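Local coordinates for secreted protein (Streptomyces lividans TK24, PDB 5LXZ) that is a copper metalloradical protein of the AA5 family, probably a galactose oxidase-like enzyme that oxidises its substrate at a mononuclear copper site, at residues A[466-471]-A[598-603]. The protein carries 1 engineered substitution. Sequence-based numbering, arbitrary orientation.
Sequences LLPDGR and AEWVRV. With PO4 (phosphate ion), chain G.
Pro-468 makes every contact with the other segment. A single hydrogen bond joins the backbones, and apolar contacts supply the rest: the backbone N of Ala-598 donates to Pro-468 O at 2.8 Å. The N-H···O angle of 168° is nearly straight, and the donor stands 19° off the carbonyl plane. Two apolar contacts accompany this bond, both on one side of it. Pro-468 CB faces Ala-598 CB at 4.3 Å, while Pro-468 CG lies 4.0 Å from CZ2 of Trp-600, with the indole inclined to the proline ring. CG of Trp-600 sits beside its backbone N (chi1 -73°), a torsion that brings CZ2 and NE1 of the indole alongside Pro-468 CG; Leu-33 touches both Pro-468 and Trp-600.

The proline occupies the second position of a type I beta turn, Leu-467 to Gly-470, closed by Gly-470 N to Leu-467 O at 2.9 Å. This turn links strands 462-466 and 472-476 of a four-stranded antiparallel sheet, as in a beta-propeller blade. Ala-598 directly precedes strand 599-603 of the C-terminal early-set domain, so the contact joins two domains at the protein surface.

Electrostatic contacts bridge the far side of the hairpin. Asp-469 OD1 accepts from Arg-471 N, an Asx turn. In one of two conformers of the Arg-471 side chain, NH1 forms a salt bridge with Asp-469 OD2 at 2.9 Å, met from above the carboxylate plane. This guanidinium also presents an edge to a phosphate probably derived from the crystallisation liquor: NH1 reaches O2 and NH2 reaches O4, each at 2.7 Å, while NE pairs with Thr-500 OG1. Arg-509 NH1 binds the same anion.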
loop_
_atom_site.group_PDB
_atom_site.type_symbol
_atom_site.label_atom_id
_atom_site.label_comp_id
_atom_site.label_asym_id
_atom_site.label_seq_id
_atom_site.Cartn_x
_atom_site.Cartn_y
_atom_site.Cartn_z
ATOM N N LEU A 466 -6.370 11.583 5.798
ATOM C CA LEU A 466 -6.566 12.839 6.535
ATOM C C LEU A 466 -7.011 13.942 5.586
ATOM O O LEU A 466 -6.427 14.128 4.523
ATOM C CB LEU A 466 -5.274 13.265 7.203
ATOM C CG LEU A 466 -5.237 14.616 7.932
ATOM C CD1 LEU A 466 -6.192 14.630 9.129
ATOM C CD2 LEU A 466 -3.817 15.009 8.346
ATOM N N LEU A 467 -8.044 14.679 5.976
ATOM C CA LEU A 467 -8.576 15.758 5.183
ATOM C C LEU A 467 -8.097 17.110 5.717
ATOM O O LEU A 467 -7.745 17.228 6.894
ATOM C CB LEU A 467 -10.106 15.698 5.198
ATOM C CG LEU A 467 -10.730 14.383 4.749
ATOM C CD1 LEU A 467 -12.226 14.359 4.948
ATOM C CD2 LEU A 467 -10.434 14.085 3.307
ATOM N N PRO A 468 -8.204 18.163 4.892
ATOM C CA PRO A 468 -7.759 19.495 5.316
ATOM C C PRO A 468 -8.497 20.073 6.507
ATOM O O PRO A 468 -7.939 20.895 7.216
ATOM C CB PRO A 468 -7.911 20.334 4.042
ATOM C CG PRO A 468 -7.716 19.349 2.932
ATOM C CD PRO A 468 -8.405 18.110 3.423
ATOM N N ASP A 469 -9.699 19.589 6.772
ATOM C CA ASP A 469 -10.438 20.082 7.941
ATOM C C ASP A 469 -10.086 19.364 9.211
ATOM O O ASP A 469 -10.646 19.679 10.286
ATOM C CB ASP A 469 -11.935 20.088 7.671
ATOM C CG ASP A 469 -12.552 18.713 7.669
ATOM O OD1 ASP A 469 -11.846 17.715 7.600
ATOM O OD2 ASP A 469 -13.815 18.596 7.712
ATOM N N GLY A 470 -9.162 18.398 9.155
ATOM C CA GLY A 470 -8.753 17.625 10.321
ATOM C C GLY A 470 -9.594 16.385 10.616
ATOM O O GLY A 470 -9.305 15.670 11.563
ATOM N N ARG A 471 -10.625 16.139 9.823
ATOM C CA ARG A 471 -11.350 14.878 9.877
ATOM C C ARG A 471 -10.698 13.925 8.913
ATOM O O ARG A 471 -9.822 14.308 8.144
ATOM C CB ARG A 471 -12.804 15.067 9.514
ATOM C CG ARG A 471 -13.533 15.988 10.491
ATOM C CD ARG A 471 -15.007 16.162 10.139
ATOM N NE ARG A 471 -15.675 16.976 11.147
ATOM C CZ ARG A 471 -15.637 18.311 11.198
ATOM N NH1 ARG A 471 -14.976 19.024 10.295
ATOM N NH2 ARG A 471 -16.233 18.942 12.195
ATOM N N ALA A 598 -6.396 23.176 7.579
ATOM C CA ALA A 598 -5.136 23.357 6.917
ATOM C C ALA A 598 -5.126 24.409 5.844
ATOM O O ALA A 598 -6.119 24.575 5.139
ATOM C CB ALA A 598 -4.674 22.014 6.322
ATOM N N GLU A 599 -3.974 25.052 5.675
ATOM C CA GLU A 599 -3.661 25.817 4.489
ATOM C C GLU A 599 -2.702 25.019 3.657
ATOM O O GLU A 599 -1.811 24.366 4.208
ATOM C CB GLU A 599 -3.002 27.145 4.864
ATOM C CG GLU A 599 -3.900 28.055 5.672
ATOM C CD GLU A 599 -5.071 28.547 4.860
ATOM O OE1 GLU A 599 -4.829 29.370 3.957
ATOM O OE2 GLU A 599 -6.218 28.090 5.078
ATOM N N TRP A 600 -2.822 25.122 2.351
ATOM C CA TRP A 600 -1.903 24.436 1.436
ATOM C C TRP A 600 -0.604 25.185 1.202
ATOM O O TRP A 600 -0.604 26.407 0.947
ATOM C CB TRP A 600 -2.594 24.119 0.123
ATOM C CG TRP A 600 -3.588 23.005 0.218
ATOM C CD1 TRP A 600 -4.920 23.116 0.457
ATOM C CD2 TRP A 600 -3.309 21.614 0.222
ATOM N NE1 TRP A 600 -5.505 21.899 0.529
ATOM C CE2 TRP A 600 -4.535 20.943 0.413
ATOM C CE3 TRP A 600 -2.154 20.858 0.029
ATOM C CZ2 TRP A 600 -4.643 19.573 0.389
ATOM C CZ3 TRP A 600 -2.263 19.474 0.039
ATOM C CH2 TRP A 600 -3.493 18.849 0.239
ATOM N N VAL A 601 0.510 24.463 1.240
ATOM C CA VAL A 601 1.846 25.014 1.067
ATOM C C VAL A 601 2.568 24.162 0.038
ATOM O O VAL A 601 2.599 22.916 0.157
ATOM C CB VAL A 601 2.630 25.027 2.375
ATOM C CG1 VAL A 601 4.096 25.418 2.168
ATOM C CG2 VAL A 601 1.967 25.997 3.315
ATOM N N ARG A 602 3.102 24.801 -0.990
ATOM C CA ARG A 602 3.940 24.127 -1.954
ATOM C C ARG A 602 5.378 24.344 -1.602
ATOM O O ARG A 602 5.836 25.469 -1.454
ATOM C CB ARG A 602 3.671 24.635 -3.362
ATOM C CG ARG A 602 4.400 23.823 -4.418
ATOM C CD ARG A 602 4.143 24.326 -5.810
ATOM N NE ARG A 602 4.782 25.582 -6.123
ATOM C CZ ARG A 602 6.020 25.725 -6.612
ATOM N NH1 ARG A 602 6.816 24.689 -6.779
ATOM N NH2 ARG A 602 6.473 26.944 -6.902
ATOM N N VAL A 603 6.126 23.261 -1.534
ATOM C CA VAL A 603 7.582 23.300 -1.352
ATOM C C VAL A 603 8.225 22.960 -2.679
ATOM O O VAL A 603 8.061 21.862 -3.204
ATOM C CB VAL A 603 8.012 22.325 -0.250
ATOM C CG1 VAL A 603 9.507 22.301 -0.101
ATOM C CG2 VAL A 603 7.332 22.631 1.067
HETATM P P PO4 G . -15.427 22.517 11.554
HETATM O O1 PO4 G . -16.329 23.518 10.864
HETATM O O2 PO4 G . -14.721 21.735 10.430
HETATM O O3 PO4 G . -14.439 23.219 12.461
HETATM O O4 PO4 G . -16.222 21.614 12.460
#